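Local coordinates for transcriptional regulators (LACI-FAMILY TRANSCRIPTIONAL REGULATORY PROTEIN) (Corynebacterium glutamicum, PDB 3GYB), which probably acts as a LacI-family transcription factor that binds regulatory DNA, and binds a magnesium ion in the crystal, at residues I21-I24 with Q25-D29; P157-E160 with H161-Y164; N184-T187 with A188-A191. All blocks are in the same frame, centred on the assembly; numbering follows the deposited sequence.

Contact 1 of 3, residues I21-I24 with Q25-D29; sequences IDLI and QSLSD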
ATOM      1  N   ILE A  21       0.188   6.742   3.860  1.00 13.09           N
ATOM      2  CA  ILE A  21      -0.945   7.214   3.075  1.00 13.02           C
ATOM      3  C   ILE A  21      -1.831   8.282   3.710  1.00 12.67           C
ATOM      4  O   ILE A  21      -2.018   9.348   3.116  1.00 14.02           O
ATOM      5  CB  ILE A  21      -1.801   6.028   2.582  1.00 12.77           C
ATOM      6  CG1 ILE A  21      -0.949   5.144   1.656  1.00 14.24           C
ATOM      7  CG2 ILE A  21      -3.022   6.539   1.822  1.00 14.12           C
ATOM      8  CD1 ILE A  21      -1.694   3.961   1.053  1.00 16.93           C
ATOM      9  N   ASP A  22      -2.376   8.037   4.898  1.00 13.27           N
ATOM     10  CA  ASP A  22      -3.215   9.072   5.492  1.00 11.91           C
ATOM     11  C   ASP A  22      -2.396  10.227   6.070  1.00 12.16           C
ATOM     12  O   ASP A  22      -2.939  11.290   6.368  1.00 13.85           O
ATOM     13  CB  ASP A  22      -4.200   8.493   6.530  1.00 11.96           C
ATOM     14  CG  ASP A  22      -3.522   7.795   7.691  1.00 14.00           C
ATOM     15  OD1 ASP A  22      -2.364   8.118   8.004  1.00 13.80           O
ATOM     16  OD2 ASP A  22      -4.183   6.925   8.309  1.00 13.66           O
ATOM     17  N   LEU A  23      -1.087  10.029   6.213  1.00 12.63           N
ATOM     18  CA  LEU A  23      -0.221  11.101   6.702  1.00 12.57           C
ATOM     19  C   LEU A  23      -0.079  12.106   5.558  1.00 13.56           C
ATOM     20  O   LEU A  23      -0.160  13.321   5.765  1.00 12.57           O
ATOM     21  CB  LEU A  23       1.156  10.551   7.102  1.00 13.80           C
ATOM     22  CG  LEU A  23       2.169  11.537   7.704  1.00 13.93           C
ATOM     23  CD1 LEU A  23       3.193  10.765   8.519  1.00 18.12           C
ATOM     24  CD2 LEU A  23       2.850  12.346   6.618  1.00 15.71           C
ATOM     25  N   ILE A  24       0.121  11.600   4.342  1.00 12.66           N
ATOM     26  CA  ILE A  24       0.260  12.478   3.186  1.00 13.33           C
ATOM     27  C   ILE A  24      -1.076  13.147   2.891  1.00 13.59           C
ATOM     28  O   ILE A  24      -1.119  14.311   2.493  1.00 13.49           O
ATOM     29  CB  ILE A  24       0.742  11.708   1.936  1.00 15.15           C
ATOM     30  CG1 ILE A  24       2.153  11.165   2.179  1.00 17.66           C
ATOM     31  CG2 ILE A  24       0.750  12.632   0.720  1.00 17.67           C
ATOM     32  CD1 ILE A  24       2.785  10.534   0.948  1.00 20.28           C
ATOM     33  N   GLN A  25      -2.170  12.418   3.096  1.00 13.41           N
ATOM     34  CA  GLN A  25      -3.495  12.985   2.861  1.00 13.52           C
ATOM     35  C   GLN A  25      -3.692  14.165   3.812  1.00 14.27           C
ATOM     36  O   GLN A  25      -4.218  15.209   3.425  1.00 14.67           O
ATOM     37  CB  GLN A  25      -4.588  11.936   3.104  1.00 16.73           C
ATOM     38  CG  GLN A  25      -6.014  12.446   2.868  1.00 20.93           C
ATOM     39  CD  GLN A  25      -6.279  12.840   1.420  1.00 24.60           C
ATOM     40  OE1 GLN A  25      -6.266  11.996   0.520  1.00 25.93           O
ATOM     41  NE2 GLN A  25      -6.520  14.130   1.189  1.00 25.93           N
ATOM     42  N   SER A  26      -3.266  13.989   5.060  1.00 14.91           N
ATOM     43  CA  SER A  26      -3.392  15.040   6.062  1.00 16.29           C
ATOM     44  C   SER A  26      -2.474  16.212   5.706  1.00 16.33           C
ATOM     45  O   SER A  26      -2.879  17.375   5.773  1.00 16.25           O
ATOM     46  CB  SER A  26      -3.041  14.489   7.446  1.00 17.65           C
ATOM     47  OG  SER A  26      -3.473  15.374   8.461  1.00 22.25           O
ATOM     48  N   LEU A  27      -1.238  15.905   5.325  1.00 15.79           N
ATOM     49  CA  LEU A  27      -0.295  16.944   4.922  1.00 16.65           C
ATOM     50  C   LEU A  27      -0.924  17.755   3.795  1.00 16.53           C
ATOM     51  O   LEU A  27      -0.883  18.987   3.790  1.00 15.63           O
ATOM     52  CB  LEU A  27       1.003  16.321   4.393  1.00 18.40           C
ATOM     53  CG  LEU A  27       2.103  15.824   5.327  1.00 21.80           C
ATOM     54  CD1 LEU A  27       3.098  14.991   4.527  1.00 20.65           C
ATOM     55  CD2 LEU A  27       2.802  17.011   5.978  1.00 18.55           C
ATOM     56  N   SER A  28      -1.503  17.043   2.833  1.00 14.70           N
ATOM     57  CA  SER A  28      -2.129  17.667   1.677  1.00 14.64           C
ATOM     58  C   SER A  28      -3.304  18.564   2.045  1.00 15.11           C
ATOM     59  O   SER A  28      -3.442  19.670   1.516  1.00 16.98           O
ATOM     60  CB  SER A  28      -2.599  16.591   0.694  1.00 14.64           C
ATOM     61  OG  SER A  28      -3.241  17.181  -0.425  1.00 16.72           O
ATOM     62  N   ASP A  29      -4.155  18.090   2.948  1.00 16.51           N
ATOM     63  CA  ASP A  29      -5.322  18.863   3.360  1.00 16.03           C
ATOM     64  C   ASP A  29      -4.937  20.221   3.930  1.00 17.29           C
ATOM     65  O   ASP A  29      -5.685  21.189   3.809  1.00 17.45           O
ATOM     66  CB  ASP A  29      -6.139  18.093   4.403  1.00 18.59           C
ATOM     67  CG  ASP A  29      -6.783  16.848   3.836  1.00 20.88           C
ATOM     68  OD1 ASP A  29      -7.025  16.808   2.610  1.00 22.60           O
ATOM     69  OD2 ASP A  29      -7.062  15.914   4.618  1.00 22.00           O
TER
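Leu-23 and Leu-27, one turn apart on helix 21-31, lie side by side with their side chains pointing the same way, and a methyl of each closes the gap: Leu-23 CD2 is 3.4 Å from Leu-27 CD1, tighter than ordinary van der Waals contact. Leu-27 leans back along the helix because its CG stands anti to the carbonyl carbon (chi1 -81°), which also sets CG 3.4 Å from Leu-23 O. Beneath the methyls the same two residues share a backbone bond, Leu-27 N to Leu-23 O at 2.8 Å, and Ile-24 O receives Ser-28 N at 2.8 Å. Both leucines press on helix 231-246, at Val-234 and Ala-239, while Ile-24 packs on Val-40 of strand 37-41. Asp-22 faces the start of helix 231-246 too, its OD1 hydrogen-bonded to Ser-231 OG; it binds magnesium in a structure of this protein, although the ion is not bound to it in this chain. The buried hydroxyl of Ser-26 is satisfied by Ile-232 O, and that of Ser-28 by Thr-45 O of the second subunit.

The other flank is looser and more polar. Gln-25, bent at its second torsion, sends its amide down the helix to Asp-29, where NE2 donates to OD1 over 3.1 Å. The carboxylate oxygen lies in the plane of the amide, yet the nitrogen meets it from above the carboxylate plane, 35° out. Asp-29 is exposed, so this bond lies on the solvent side, although Gln-25 also packs on Thr-45 of the second subunit.

Helix 21-31 is the connection between parallel strands 7-12 and 37-41, a beta-alpha-beta crossover of the periplasmic-binding-protein fold, with one face buried in its own chain and another meeting the second subunit.

Contact 2 of 3, residues P157-E160 with H161-Y164; sequences PAVE and HAGY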
ATOM      1  N   PRO A 157      14.516  -3.900   7.257  1.00 24.44           N
ATOM      2  CA  PRO A 157      13.369  -3.017   7.031  1.00 23.34           C
ATOM      3  C   PRO A 157      12.032  -3.733   7.171  1.00 22.21           C
ATOM      4  O   PRO A 157      11.956  -4.960   7.086  1.00 22.34           O
ATOM      5  CB  PRO A 157      13.603  -2.519   5.611  1.00 23.75           C
ATOM      6  CG  PRO A 157      14.190  -3.730   4.954  1.00 25.58           C
ATOM      7  CD  PRO A 157      15.190  -4.217   5.984  1.00 24.24           C
ATOM      8  N   ALA A 158      10.980  -2.952   7.380  1.00 20.85           N
ATOM      9  CA  ALA A 158       9.642  -3.503   7.526  1.00 20.34           C
ATOM     10  C   ALA A 158       9.094  -3.925   6.169  1.00 19.24           C
ATOM     11  O   ALA A 158       8.743  -3.084   5.341  1.00 18.77           O
ATOM     12  CB  ALA A 158       8.726  -2.472   8.153  1.00 20.19           C
ATOM     13  N   VAL A 159       9.040  -5.234   5.942  1.00 16.88           N
ATOM     14  CA  VAL A 159       8.520  -5.781   4.696  1.00 16.00           C
ATOM     15  C   VAL A 159       7.686  -7.013   5.021  1.00 14.42           C
ATOM     16  O   VAL A 159       7.984  -7.744   5.964  1.00 13.16           O
ATOM     17  CB  VAL A 159       9.651  -6.164   3.718  1.00 18.04           C
ATOM     18  CG1 VAL A 159      10.331  -4.906   3.194  1.00 19.13           C
ATOM     19  CG2 VAL A 159      10.659  -7.056   4.410  1.00 19.27           C
ATOM     20  N   GLU A 160       6.635  -7.237   4.239  1.00 12.13           N
ATOM     21  CA  GLU A 160       5.750  -8.366   4.477  1.00 11.13           C
ATOM     22  C   GLU A 160       6.444  -9.714   4.412  1.00 10.81           C
ATOM     23  O   GLU A 160       6.227 -10.562   5.268  1.00 10.63           O
ATOM     24  CB  GLU A 160       4.581  -8.338   3.482  1.00  9.78           C
ATOM     25  CG  GLU A 160       3.554  -9.465   3.639  1.00 12.07           C
ATOM     26  CD  GLU A 160       4.008 -10.791   3.051  1.00 11.87           C
ATOM     27  OE1 GLU A 160       4.750 -10.782   2.045  1.00 14.18           O
ATOM     28  OE2 GLU A 160       3.598 -11.848   3.578  1.00 14.92           O
ATOM     29  N   HIS A 161       7.291  -9.917   3.407  1.00 11.12           N
ATOM     30  CA  HIS A 161       7.946 -11.208   3.279  1.00 11.16           C
ATOM     31  C   HIS A 161       8.749 -11.596   4.512  1.00 11.42           C
ATOM     32  O   HIS A 161       8.707 -12.750   4.940  1.00 10.92           O
ATOM     33  CB  HIS A 161       8.853 -11.255   2.051  1.00 12.32           C
ATOM     34  CG  HIS A 161       9.380 -12.627   1.764  1.00 12.77           C
ATOM     35  ND1 HIS A 161       8.586 -13.635   1.261  1.00 14.94           N
ATOM     36  CD2 HIS A 161      10.600 -13.179   1.975  1.00 13.59           C
ATOM     37  CE1 HIS A 161       9.292 -14.748   1.175  1.00 16.71           C
ATOM     38  NE2 HIS A 161      10.517 -14.498   1.602  1.00 14.73           N
ATOM     39  N   ALA A 162       9.482 -10.646   5.081  1.00 12.39           N
ATOM     40  CA  ALA A 162      10.267 -10.934   6.279  1.00 12.14           C
ATOM     41  C   ALA A 162       9.347 -11.218   7.463  1.00 11.63           C
ATOM     42  O   ALA A 162       9.669 -12.029   8.325  1.00 13.20           O
ATOM     43  CB  ALA A 162      11.198  -9.769   6.599  1.00 12.53           C
ATOM     44  N   GLY A 163       8.194 -10.558   7.511  1.00 10.47           N
ATOM     45  CA  GLY A 163       7.282 -10.812   8.607  1.00 10.70           C
ATOM     46  C   GLY A 163       6.811 -12.254   8.534  1.00  9.98           C
ATOM     47  O   GLY A 163       6.634 -12.928   9.551  1.00 10.31           O
ATOM     48  N   TYR A 164       6.629 -12.728   7.307  1.00  8.22           N
ATOM     49  CA  TYR A 164       6.177 -14.081   7.060  1.00  9.12           C
ATOM     50  C   TYR A 164       7.222 -15.106   7.494  1.00 10.13           C
ATOM     51  O   TYR A 164       6.942 -15.954   8.333  1.00  9.55           O
ATOM     52  CB  TYR A 164       5.855 -14.259   5.571  1.00  9.01           C
ATOM     53  CG  TYR A 164       5.427 -15.659   5.200  1.00 10.47           C
ATOM     54  CD1 TYR A 164       4.266 -16.219   5.733  1.00  9.57           C
ATOM     55  CD2 TYR A 164       6.176 -16.421   4.306  1.00  8.22           C
ATOM     56  CE1 TYR A 164       3.861 -17.505   5.384  1.00 10.63           C
ATOM     57  CE2 TYR A 164       5.775 -17.713   3.944  1.00 10.41           C
ATOM     58  CZ  TYR A 164       4.617 -18.245   4.490  1.00 10.23           C
ATOM     59  OH  TYR A 164       4.208 -19.514   4.131  1.00 12.94           O
TER
HETATM   60  O   HOH W   1       5.898 -12.962   0.803  1.00 22.17           O
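Val-159 and Gly-163 join across the first turn of helix 160-173, which follows strand 150-151 in the periplasmic-binding-protein-like domain: Gly-163 N donates to Val-159 O over 3.2 Å, in the carbonyl plane. One residue on, Tyr-164 N reaches Glu-160 O at 3.0 Å, coming in nearly head-on to the carbonyl. These two bonds give the opening carbonyls of the helix their regular partners. Val-159 sits at the N-cap position but has no polar side chain to offer there; its CG2 instead rests on Ala-162 CB at 3.5 Å, and Tyr-154 packs against both residues.

Glu-160, the first residue of the helix, carries a polar side chain close to the N-H groups of the helix start. With CG anti to the backbone N (chi1 -179°) and the chain bent sharply at the next bond (chi2 -78°), the carboxylate runs forward along the first turn, past His-161 N toward Tyr-164. OE1 comes within 3.0 Å of His-161 N, but the angle is too poor for a hydrogen bond. A water donates to OE1 instead, over 2.8 Å. The same water is hydrogen-bonded to His-161 ND1, 2.8 Å away, at the edge of the imidazole and in its plane. OE2 runs alongside Tyr-164, 3.9 Å from its CB, the carboxylate and phenol ring planes being 28° apart. Glu-160 also packs on Ile-189 of helix 185-198; in the second subunit, Thr-219 packs on Glu-160 and Arg-220 on Tyr-164.

A carboxylate beside the first backbone N-H groups of a helix would probably be stabilised as an anion. Here the hydrogen bond to OE1 comes from the water and not from the neighbouring amide, so any such stabilisation would probably act through the field and not through a direct bond.

Contact 3 of 3, residues N184-T187 with A188-A191; sequences NDIT and AIGA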
ATOM      1  N   ASN A 184       4.991  -3.306  13.242  1.00 10.99           N
ATOM      2  CA  ASN A 184       4.132  -2.522  12.359  1.00 11.72           C
ATOM      3  C   ASN A 184       3.162  -3.425  11.611  1.00 10.53           C
ATOM      4  O   ASN A 184       3.297  -4.646  11.636  1.00  9.82           O
ATOM      5  CB  ASN A 184       4.966  -1.706  11.374  1.00 14.21           C
ATOM      6  CG  ASN A 184       5.959  -2.554  10.629  1.00 18.11           C
ATOM      7  OD1 ASN A 184       5.586  -3.492   9.928  1.00 17.12           O
ATOM      8  ND2 ASN A 184       7.241  -2.243  10.791  1.00 25.83           N
ATOM      9  N   ASP A 185       2.173  -2.814  10.964  1.00  9.26           N
ATOM     10  CA  ASP A 185       1.157  -3.566  10.233  1.00  9.52           C
ATOM     11  C   ASP A 185       1.658  -4.414   9.075  1.00 10.43           C
ATOM     12  O   ASP A 185       1.238  -5.558   8.927  1.00 10.69           O
ATOM     13  CB  ASP A 185       0.080  -2.618   9.695  1.00  8.41           C
ATOM     14  CG  ASP A 185      -0.847  -2.099  10.777  1.00 10.19           C
ATOM     15  OD1 ASP A 185      -0.689  -2.486  11.962  1.00 11.59           O
ATOM     16  OD2 ASP A 185      -1.750  -1.299  10.429  1.00 10.90           O
ATOM     17  N   ILE A 186       2.539  -3.866   8.244  1.00 10.68           N
ATOM     18  CA  ILE A 186       3.005  -4.628   7.093  1.00 12.41           C
ATOM     19  C   ILE A 186       3.698  -5.907   7.561  1.00 11.71           C
ATOM     20  O   ILE A 186       3.546  -6.963   6.955  1.00 11.93           O
ATOM     21  CB  ILE A 186       3.932  -3.769   6.189  1.00 12.70           C
ATOM     22  CG1 ILE A 186       4.141  -4.472   4.847  1.00 15.77           C
ATOM     23  CG2 ILE A 186       5.258  -3.506   6.871  1.00 14.98           C
ATOM     24  CD1 ILE A 186       2.851  -4.691   4.068  1.00 16.06           C
ATOM     25  N   THR A 187       4.435  -5.818   8.661  1.00 10.71           N
ATOM     26  CA  THR A 187       5.091  -7.002   9.195  1.00 11.71           C
ATOM     27  C   THR A 187       4.016  -7.967   9.711  1.00 12.32           C
ATOM     28  O   THR A 187       4.128  -9.185   9.549  1.00 12.18           O
ATOM     29  CB  THR A 187       6.062  -6.614  10.330  1.00 13.21           C
ATOM     30  OG1 THR A 187       7.141  -5.852   9.770  1.00 14.31           O
ATOM     31  CG2 THR A 187       6.635  -7.862  11.019  1.00 13.82           C
ATOM     32  N   ALA A 188       2.964  -7.413  10.310  1.00 10.07           N
ATOM     33  CA  ALA A 188       1.869  -8.220  10.851  1.00 11.43           C
ATOM     34  C   ALA A 188       1.136  -8.990   9.757  1.00 11.49           C
ATOM     35  O   ALA A 188       0.603 -10.075  10.010  1.00 13.73           O
ATOM     36  CB  ALA A 188       0.880  -7.329  11.624  1.00 10.08           C
ATOM     37  N   ILE A 189       1.091  -8.426   8.552  1.00 11.76           N
ATOM     38  CA  ILE A 189       0.444  -9.103   7.431  1.00 11.85           C
ATOM     39  C   ILE A 189       1.209 -10.400   7.190  1.00 11.39           C
ATOM     40  O   ILE A 189       0.616 -11.438   6.897  1.00 12.22           O
ATOM     41  CB  ILE A 189       0.472  -8.243   6.144  1.00 13.07           C
ATOM     42  CG1 ILE A 189      -0.268  -6.925   6.377  1.00 16.55           C
ATOM     43  CG2 ILE A 189      -0.164  -9.007   4.991  1.00 12.40           C
ATOM     44  CD1 ILE A 189      -1.670  -7.098   6.895  1.00 17.18           C
ATOM     45  N   GLY A 190       2.533 -10.330   7.318  1.00 11.02           N
ATOM     46  CA  GLY A 190       3.354 -11.515   7.149  1.00 11.20           C
ATOM     47  C   GLY A 190       3.079 -12.508   8.264  1.00 10.62           C
ATOM     48  O   GLY A 190       2.985 -13.721   8.034  1.00 10.64           O
ATOM     49  N   ALA A 191       2.942 -11.999   9.483  1.00  9.58           N
ATOM     50  CA  ALA A 191       2.663 -12.854  10.630  1.00 10.74           C
ATOM     51  C   ALA A 191       1.325 -13.566  10.454  1.00 10.85           C
ATOM     52  O   ALA A 191       1.192 -14.743  10.791  1.00 10.59           O
ATOM     53  CB  ALA A 191       2.653 -12.027  11.913  1.00  9.63           C
TER
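Asn-184 passes from an extended backbone straight into helix 185-198, whose first turns are tied by Ala-188 N to Asn-184 O (3.1 Å), Ile-189 N to Asp-185 O (2.9 Å) and Ala-191 N to Thr-187 O (3.1 Å), with a weak extra bond from Ile-189 N to Ile-186 O. Asn-184 is the N-cap. Its chi1 of 52° puts CG between the backbone N and the carbonyl carbon and carries OD1 forward over the first turn, where it accepts twice from Thr-187: from the backbone N at 2.9 Å, almost in line with the C=O, and from OG1 at 2.8 Å, tilted 30° from the amide plane. Two donors on OD1 should limit the rotation of the amide. The helix so capped connects parallel strands 179-182 and 207-211, a beta-alpha-beta crossover, and its start faces the magnesium site: Asn-184 packs on the metal ligand Asp-212. Next to it, the buried Asp-185 carboxylate is satisfied outside the helix, OD2 by Thr-214 N and OD1 by Thr-226 OG1.

In Ile-189, chi1 of -61° sets CG1 beside the backbone N, over the carbonyl of Asp-185 and 3.3 Å from Asp-185 O. Ala-188 comes as near, CB to Asp-185 O 3.2 Å. Ile-189 packs on Leu-221 of the second subunit, whereas Thr-187 and Ala-191 are pressed against Leu-124 of strand 121-124.

How the contacts relate
Contacts 2 and 3 are neighbours, their centres about 7 Å apart, because helices 160-173 and 185-198 pack together. Gly-190 is one meeting point, its CA 3.6 Å from Glu-160 OE2; Ala-158 CB, 3.0 Å from Asn-184 ND2, is another. Contact 1 stands apart, its centre about 22 Å from that of contact 3 and 24 Å from that of contact 2. Between contacts 1 and 3 lies the magnesium ion, held by Asp-212, Asp-229 and Ser-231. The side chain of Asp-22, which binds magnesium in a structure of this protein but is no ligand in this chain, is about 4 Å from the magnesium ion. The side chain of Asp-185 is about 7 Å from the magnesium ion. All three contacts touch the second subunit.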